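Local coordinates for possible TctC subunit of the Tripartite Tricarboxylate Transport(TTT) Family (Rhodopseudomonas palustris, PDB 6HKE), which binds malate in the periplasm and probably delivers it to a tripartite tricarboxylate transporter for uptake of C4-dicarboxylates, at residues A39-A42 with P48-I51; L61-V66 with K100-V105; Q120-D125 with A130-S135. The protein carries 2 engineered substitutions. All coordinates share one frame; numbering follows the deposited sequence.

Contact 1 of 3, residues A39-A42 with P48-I51; sequences AEMA and PIEI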
loop_
_atom_site.group_PDB
_atom_site.type_symbol
_atom_site.label_atom_id
_atom_site.label_comp_id
_atom_site.label_asym_id
_atom_site.label_seq_id
_atom_site.Cartn_x
_atom_site.Cartn_y
_atom_site.Cartn_z
ATOM N N ALA A 39 10.088 -2.478 14.641
ATOM C CA ALA A 39 10.301 -2.794 16.082
ATOM C C ALA A 39 11.166 -4.056 16.215
ATOM O O ALA A 39 12.138 -4.022 16.998
ATOM C CB ALA A 39 9.001 -2.931 16.834
ATOM N N GLU A 40 10.900 -5.104 15.430
ATOM C CA GLU A 40 11.688 -6.364 15.515
ATOM C C GLU A 40 13.083 -6.128 14.936
ATOM O O GLU A 40 14.025 -6.714 15.470
ATOM C CB GLU A 40 10.949 -7.519 14.840
ATOM C CG GLU A 40 9.722 -7.989 15.618
ATOM C CD GLU A 40 9.986 -8.784 16.892
ATOM O OE1 GLU A 40 11.051 -8.588 17.496
ATOM O OE2 GLU A 40 9.130 -9.618 17.275
ATOM N N MET A 41 13.213 -5.254 13.929
ATOM C CA MET A 41 14.496 -4.951 13.237
ATOM C C MET A 41 15.551 -4.454 14.242
ATOM O O MET A 41 16.732 -4.776 14.053
ATOM C CB MET A 41 14.302 -3.913 12.129
ATOM C CG MET A 41 13.842 -4.512 10.808
ATOM S SD MET A 41 13.322 -3.260 9.578
ATOM C CE MET A 41 14.908 -2.636 9.025
ATOM N N ALA A 42 15.157 -3.715 15.283
ATOM C CA ALA A 42 16.089 -3.161 16.290
ATOM C C ALA A 42 16.972 -4.270 16.894
ATOM O O ALA A 42 18.119 -3.970 17.223
ATOM C CB ALA A 42 15.314 -2.404 17.348
ATOM N N PRO A 48 17.605 1.514 18.273
ATOM C CA PRO A 48 16.165 1.618 18.085
ATOM C C PRO A 48 15.822 2.215 16.708
ATOM O O PRO A 48 16.666 2.862 16.071
ATOM C CB PRO A 48 15.733 2.488 19.264
ATOM C CG PRO A 48 16.923 3.352 19.534
ATOM C CD PRO A 48 18.125 2.480 19.248
ATOM N N ILE A 49 14.605 1.946 16.244
ATOM C CA ILE A 49 14.094 2.496 14.965
ATOM C C ILE A 49 12.927 3.416 15.294
ATOM O O ILE A 49 12.038 3.009 16.049
ATOM C CB ILE A 49 13.734 1.385 13.969
ATOM C CG1 ILE A 49 14.990 0.619 13.549
ATOM C CG2 ILE A 49 13.022 1.981 12.778
ATOM C CD1 ILE A 49 14.730 -0.670 12.819
ATOM N N GLU A 50 12.997 4.642 14.793
ATOM C CA GLU A 50 11.982 5.704 14.989
ATOM C C GLU A 50 11.113 5.732 13.729
ATOM O O GLU A 50 11.681 5.743 12.635
ATOM C CB GLU A 50 12.739 7.009 15.239
ATOM C CG GLU A 50 11.889 8.238 15.459
ATOM C CD GLU A 50 12.706 9.505 15.253
ATOM O OE1 GLU A 50 12.927 10.240 16.245
ATOM O OE2 GLU A 50 13.141 9.743 14.101
ATOM N N ILE A 51 9.792 5.710 13.873
ATOM C CA ILE A 51 8.847 5.832 12.725
ATOM C C ILE A 51 8.409 7.293 12.651
ATOM O O ILE A 51 7.947 7.793 13.655
ATOM C CB ILE A 51 7.650 4.881 12.869
ATOM C CG1 ILE A 51 8.082 3.414 12.770
ATOM C CG2 ILE A 51 6.575 5.229 11.845
ATOM C CD1 ILE A 51 8.213 2.883 11.340
#

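Contact 2 of 3, residues L61-V66 with K100-V105; sequences LAATRV and KDFTPV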
loop_
_atom_site.group_PDB
_atom_site.type_symbol
_atom_site.label_atom_id
_atom_site.label_comp_id
_atom_site.label_asym_id
_atom_site.label_seq_id
_atom_site.Cartn_x
_atom_site.Cartn_y
_atom_site.Cartn_z
ATOM N N LEU A 61 5.575 13.279 -0.844
ATOM C CA LEU A 61 6.468 14.214 -0.119
ATOM C C LEU A 61 7.508 13.437 0.691
ATOM O O LEU A 61 8.666 13.830 0.637
ATOM C CB LEU A 61 5.672 15.135 0.809
ATOM C CG LEU A 61 6.538 16.027 1.707
ATOM C CD1 LEU A 61 7.270 17.072 0.882
ATOM C CD2 LEU A 61 5.704 16.702 2.777
ATOM N N ALA A 62 7.117 12.401 1.438
ATOM C CA ALA A 62 8.049 11.615 2.274
ATOM C C ALA A 62 9.196 11.112 1.398
ATOM O O ALA A 62 10.359 11.317 1.786
ATOM C CB ALA A 62 7.364 10.463 2.943
ATOM N N ALA A 63 8.856 10.461 0.280
ATOM C CA ALA A 63 9.809 9.832 -0.656
ATOM C C ALA A 63 10.684 10.927 -1.277
ATOM O O ALA A 63 11.885 10.685 -1.494
ATOM C CB ALA A 63 9.076 9.024 -1.698
ATOM N N THR A 64 10.116 12.095 -1.552
ATOM C CA THR A 64 10.883 13.243 -2.098
ATOM C C THR A 64 11.931 13.686 -1.065
ATOM O O THR A 64 13.100 13.854 -1.461
ATOM C CB THR A 64 9.952 14.382 -2.522
ATOM O OG1 THR A 64 9.028 13.815 -3.448
ATOM C CG2 THR A 64 10.701 15.539 -3.143
ATOM N N ARG A 65 11.554 13.867 0.203
ATOM C CA ARG A 65 12.507 14.304 1.262
ATOM C C ARG A 65 13.563 13.210 1.457
ATOM O O ARG A 65 14.739 13.557 1.583
ATOM C CB ARG A 65 11.804 14.674 2.576
ATOM C CG ARG A 65 11.224 16.085 2.564
ATOM C CD ARG A 65 11.012 16.692 3.950
ATOM N NE ARG A 65 10.176 17.890 3.879
ATOM C CZ ARG A 65 9.272 18.267 4.786
ATOM N NH1 ARG A 65 8.562 19.370 4.592
ATOM N NH2 ARG A 65 9.052 17.538 5.869
ATOM N N VAL A 66 13.186 11.933 1.426
ATOM C CA VAL A 66 14.176 10.842 1.669
ATOM C C VAL A 66 15.062 10.642 0.426
ATOM O O VAL A 66 16.225 10.283 0.591
ATOM C CB VAL A 66 13.504 9.554 2.169
ATOM C CG1 VAL A 66 14.487 8.392 2.219
ATOM C CG2 VAL A 66 12.903 9.784 3.547
ATOM N N LYS A 100 15.407 4.854 -9.658
ATOM C CA LYS A 100 16.777 5.406 -9.766
ATOM C C LYS A 100 17.114 6.384 -8.639
ATOM O O LYS A 100 18.309 6.663 -8.454
ATOM C CB LYS A 100 16.931 6.065 -11.134
ATOM C CG LYS A 100 16.996 5.075 -12.289
ATOM C CD LYS A 100 16.992 5.749 -13.647
ATOM C CE LYS A 100 17.437 4.826 -14.758
ATOM N NZ LYS A 100 16.372 3.860 -15.109
ATOM N N ASP A 101 16.140 6.883 -7.879
ATOM C CA ASP A 101 16.422 7.866 -6.796
ATOM C C ASP A 101 16.433 7.154 -5.434
ATOM O O ASP A 101 16.477 7.856 -4.407
ATOM C CB ASP A 101 15.469 9.054 -6.919
ATOM C CG ASP A 101 15.836 9.953 -8.083
ATOM O OD1 ASP A 101 17.046 10.195 -8.262
ATOM O OD2 ASP A 101 14.927 10.393 -8.807
ATOM N N PHE A 102 16.446 5.815 -5.433
ATOM C CA PHE A 102 16.380 4.964 -4.219
ATOM C C PHE A 102 17.237 3.718 -4.395
ATOM O O PHE A 102 17.350 3.173 -5.519
ATOM C CB PHE A 102 14.946 4.552 -3.879
ATOM C CG PHE A 102 14.071 5.746 -3.621
ATOM C CD1 PHE A 102 14.099 6.392 -2.400
ATOM C CD2 PHE A 102 13.317 6.295 -4.642
ATOM C CE1 PHE A 102 13.337 7.534 -2.184
ATOM C CE2 PHE A 102 12.553 7.429 -4.421
ATOM C CZ PHE A 102 12.548 8.038 -3.186
ATOM N N THR A 103 17.831 3.306 -3.281
ATOM C CA THR A 103 18.442 1.977 -3.114
ATOM C C THR A 103 17.405 1.117 -2.409
ATOM O O THR A 103 17.134 1.325 -1.219
ATOM C CB THR A 103 19.798 2.071 -2.412
ATOM O OG1 THR A 103 20.584 2.890 -3.274
ATOM C CG2 THR A 103 20.448 0.722 -2.207
ATOM N N PRO A 104 16.786 0.169 -3.146
ATOM C CA PRO A 104 15.875 -0.804 -2.558
ATOM C C PRO A 104 16.609 -1.576 -1.458
ATOM O O PRO A 104 17.718 -1.968 -1.677
ATOM C CB PRO A 104 15.517 -1.736 -3.726
ATOM C CG PRO A 104 16.651 -1.527 -4.696
ATOM C CD PRO A 104 16.991 -0.067 -4.575
ATOM N N VAL A 105 15.974 -1.781 -0.314
ATOM C CA VAL A 105 16.556 -2.556 0.814
ATOM C C VAL A 105 15.889 -3.929 0.840
ATOM O O VAL A 105 16.629 -4.941 0.764
ATOM C CB VAL A 105 16.406 -1.787 2.138
ATOM C CG1 VAL A 105 16.808 -2.606 3.352
ATOM C CG2 VAL A 105 17.203 -0.508 2.080
#

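Contact 3 of 3, residues Q120-D125 with A130-S135; sequences QFPPKD and ASYVES. Engineered in segment 130-135: Glu134 (natural residue Lys).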
loop_
_atom_site.group_PDB
_atom_site.type_symbol
_atom_site.label_atom_id
_atom_site.label_comp_id
_atom_site.label_asym_id
_atom_site.label_seq_id
_atom_site.Cartn_x
_atom_site.Cartn_y
_atom_site.Cartn_z
ATOM N N GLN A 120 -24.350 0.630 4.250
ATOM C CA GLN A 120 -25.707 0.767 3.653
ATOM C C GLN A 120 -25.588 1.107 2.165
ATOM O O GLN A 120 -26.602 1.503 1.566
ATOM C CB GLN A 120 -26.512 1.856 4.373
ATOM C CG GLN A 120 -26.308 1.901 5.886
ATOM C CD GLN A 120 -26.909 0.694 6.564
ATOM O OE1 GLN A 120 -27.656 -0.074 5.959
ATOM N NE2 GLN A 120 -26.590 0.526 7.838
ATOM N N PHE A 121 -24.412 0.963 1.563
ATOM C CA PHE A 121 -24.267 1.215 0.112
ATOM C C PHE A 121 -25.238 0.279 -0.596
ATOM O O PHE A 121 -25.122 -0.936 -0.476
ATOM C CB PHE A 121 -22.830 1.053 -0.377
ATOM C CG PHE A 121 -22.558 1.812 -1.649
ATOM C CD1 PHE A 121 -22.901 3.151 -1.759
ATOM C CD2 PHE A 121 -21.935 1.204 -2.728
ATOM C CE1 PHE A 121 -22.657 3.858 -2.926
ATOM C CE2 PHE A 121 -21.681 1.913 -3.893
ATOM C CZ PHE A 121 -22.042 3.237 -3.990
ATOM N N PRO A 122 -26.265 0.814 -1.293
ATOM C CA PRO A 122 -27.343 -0.028 -1.830
ATOM C C PRO A 122 -26.997 -1.164 -2.792
ATOM O O PRO A 122 -27.658 -2.191 -2.753
ATOM C CB PRO A 122 -28.264 1.000 -2.500
ATOM C CG PRO A 122 -28.039 2.252 -1.678
ATOM C CD PRO A 122 -26.541 2.254 -1.454
ATOM N N PRO A 123 -25.982 -1.091 -3.679
ATOM C CA PRO A 123 -25.676 -2.247 -4.520
ATOM C C PRO A 123 -25.293 -3.447 -3.633
ATOM O O PRO A 123 -24.658 -3.258 -2.613
ATOM C CB PRO A 123 -24.505 -1.768 -5.389
ATOM C CG PRO A 123 -24.578 -0.258 -5.318
ATOM C CD PRO A 123 -25.075 0.036 -3.921
ATOM N N LYS A 124 -25.712 -4.651 -4.007
ATOM C CA LYS A 124 -25.464 -5.874 -3.197
ATOM C C LYS A 124 -24.337 -6.691 -3.833
ATOM O O LYS A 124 -23.725 -7.492 -3.104
ATOM C CB LYS A 124 -26.775 -6.644 -3.022
ATOM C CG LYS A 124 -27.807 -5.902 -2.182
ATOM C CD LYS A 124 -28.972 -6.755 -1.721
ATOM C CE LYS A 124 -30.319 -6.100 -1.952
ATOM N NZ LYS A 124 -30.644 -5.997 -3.397
ATOM N N ASP A 125 -24.040 -6.463 -5.117
ATOM C CA ASP A 125 -22.919 -7.125 -5.829
ATOM C C ASP A 125 -22.344 -6.159 -6.871
ATOM O O ASP A 125 -22.831 -5.008 -6.945
ATOM C CB ASP A 125 -23.375 -8.460 -6.423
ATOM C CG ASP A 125 -24.490 -8.313 -7.435
ATOM O OD1 ASP A 125 -24.375 -7.441 -8.320
ATOM O OD2 ASP A 125 -25.466 -9.066 -7.327
ATOM N N ALA A 130 -21.797 -1.271 -10.440
ATOM C CA ALA A 130 -21.468 -0.565 -11.701
ATOM C C ALA A 130 -22.659 0.303 -12.145
ATOM O O ALA A 130 -22.432 1.466 -12.524
ATOM C CB ALA A 130 -21.077 -1.562 -12.764
ATOM N N SER A 131 -23.881 -0.236 -12.086
ATOM C CA SER A 131 -25.133 0.434 -12.535
ATOM C C SER A 131 -25.402 1.665 -11.673
ATOM O O SER A 131 -25.817 2.692 -12.213
ATOM C CB SER A 131 -26.300 -0.517 -12.491
ATOM O OG SER A 131 -25.999 -1.693 -13.232
ATOM N N TYR A 132 -25.159 1.551 -10.374
ATOM C CA TYR A 132 -25.511 2.573 -9.358
ATOM C C TYR A 132 -24.497 3.715 -9.367
ATOM O O TYR A 132 -24.886 4.873 -9.075
ATOM C CB TYR A 132 -25.553 1.930 -7.977
ATOM C CG TYR A 132 -25.963 2.844 -6.855
ATOM C CD1 TYR A 132 -25.026 3.579 -6.148
ATOM C CD2 TYR A 132 -27.286 2.930 -6.464
ATOM C CE1 TYR A 132 -25.391 4.384 -5.080
ATOM C CE2 TYR A 132 -27.665 3.717 -5.389
ATOM C CZ TYR A 132 -26.719 4.452 -4.705
ATOM O OH TYR A 132 -27.111 5.231 -3.666
ATOM N N VAL A 133 -23.226 3.408 -9.638
ATOM C CA VAL A 133 -22.183 4.469 -9.744
ATOM C C VAL A 133 -22.382 5.161 -11.101
ATOM O O VAL A 133 -22.393 6.398 -11.110
ATOM C CB VAL A 133 -20.752 3.938 -9.509
ATOM C CG1 VAL A 133 -19.711 5.038 -9.634
ATOM C CG2 VAL A 133 -20.617 3.258 -8.157
ATOM N N GLU A 134 -22.640 4.393 -12.168
ATOM C CA GLU A 134 -22.970 4.910 -13.527
ATOM C C GLU A 134 -24.130 5.917 -13.454
ATOM O O GLU A 134 -24.139 6.827 -14.289
ATOM C CB GLU A 134 -23.294 3.765 -14.494
ATOM C CG GLU A 134 -22.050 3.100 -15.076
ATOM C CD GLU A 134 -22.248 1.828 -15.895
ATOM O OE1 GLU A 134 -23.291 1.708 -16.570
ATOM O OE2 GLU A 134 -21.338 0.957 -15.868
ATOM N N SER A 135 -25.041 5.790 -12.480
ATOM C CA SER A 135 -26.332 6.526 -12.400
ATOM C C SER A 135 -26.274 7.696 -11.413
ATOM O O SER A 135 -27.056 8.649 -11.584
ATOM C CB SER A 135 -27.442 5.581 -12.023
ATOM O OG SER A 135 -27.660 4.633 -13.055
#

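Contact 1 of 3, residues A39-A42 with P48-I51
Ile49 points its CD1 methyl at the base of Met41, meeting CB at 3.3 Å, which is tighter than usual for two carbons. The pair belongs to a beta-alpha-beta unit: strand 18-22, helix 29-45 and strand 49-53, with the two strands side by side and parallel. Helix 29-45 packs on the sheet here through apolar contacts alone; no hydrogen bond passes between the two segments. Ile49 reaches the helix because its longer branch is nearly straight, with CD1 anti to CA (chi2 167°). That puts Ile49 CD1 close to the helix backbone as well, 3.9 Å from Ala42 N. Ile49 also touches Thr38 of the same helix and Val18 and Val20 of the neighbouring strand, so it fills the space where helix and sheet meet. The closest touch from Met41 is by CB, and the side chain also lies against Ala258, Val259 and Ala262 of helix 249-263. Met41 is thus buried between the strand and a second helix. The backbones come nearest at Ala42 and Pro48, where the chain leaves the helix for the strand. There Ala42 CB lies 4.2 Å from Pro48 CA.

Contact 2 of 3, residues L61-V66 with K100-V105
The Phe102 ring meets helix 61-67 with its edge, and Ala63 O lies at that edge, near the ring plane. Phe102 CZ is 3.2 Å from Ala63 O. Phe102 CE1 is 3.5 Å from Ala63 O. Val66 C approaches the ring obliquely, 4.4 Å from Phe102 CE1. The rings of His84 and Tyr96 each pair edge-to-face with Phe102, so aromatic groups from outside the two segments help to enclose it. With CG of Phe102 anti to the carbonyl carbon (chi1 -60°), the ring is carried across until CZ reaches the Ala63 carbonyl. Ala63 CB adds an apolar touch, 3.9 Å from Phe102 CZ. Ile77 of strand 75-80 and Phe242 of strand 236-244 also border the ring. The helix itself rests on the central sheet of this periplasmic binding protein through Ala62 and Val66 on Ile77. The malate pocket is near but not in contact: the side chain of Ala63 is about 9 Å from that of His80, a malate-binding residue. No hydrogen bond links the segments. The C-H groups of the ring edge probably carry slight positive charge, so their approach to the carbonyl oxygen is likely to be weakly attractive.

Contact 3 of 3, residues Q120-D125 with A130-S135
On the helix that carries Tyr132 against Phe121 and Pro123, Ser135 OG donates a 2.8 Å hydrogen bond to Ser131 O one turn back. The helix is 126-136, and the loop packed on it is its own N-terminal lead-in. Asp125 is the N-cap: its OD1 accepts from the backbone N of Glu128. The residues before the cap lie along the helix side, where Tyr132 is the central group. Its CG is anti to the backbone N (chi1 -177°), which sends the ring out toward the loop. The Tyr132 ring turns its edge to the face of Phe121 in an offset edge-to-face pair, with planes at 82° and centroids 5.1 Å apart. The closest atoms of that pair are Phe121 CE1 and Tyr132 CE1, at 3.5 Å. Pro123 lies over one face of the tyrosine. Its CD is 4.2 Å from the Tyr132 ring centroid and almost above it, a CH-pi contact, while Pro123 CG meets Tyr132 CB at 3.6 Å. Pro122 packs obliquely at the phenol end. An alanine in place of Tyr132 would probably cost Phe121 its edge-to-face partner and leave Pro122 and Pro123 beside a gap. Val133 CG2 comes to the edge of the Phe121 ring, 4.4 Å from Phe121 CZ. Tyr208 of strand 205-210 touches both Phe121 and Pro123, which brings the loop against the sheet. At the outer end, Pro122 CG sits 3.7 Å from Tyr132 OH.

How the contacts relate
The three contacts follow one another along the chain, and none nests in or crosses another. Contact 1 closes first, over the short turn from helix 29-45 to strand 49-53. The chain then enters helix 61-67 and makes a longer excursion, through strand 75-80 and helix 82-90, before strand 102-118 closes contact 2. These two contacts reach the same sheet, with centres 19 Å apart and no touch. Strand 102-118 leads away to contact 3, which closes locally as helix 126-136 folds against its lead-in. Contact 3 lies across the chain's centre from the others, consistent with the two-lobed architecture of type II periplasmic binding proteins.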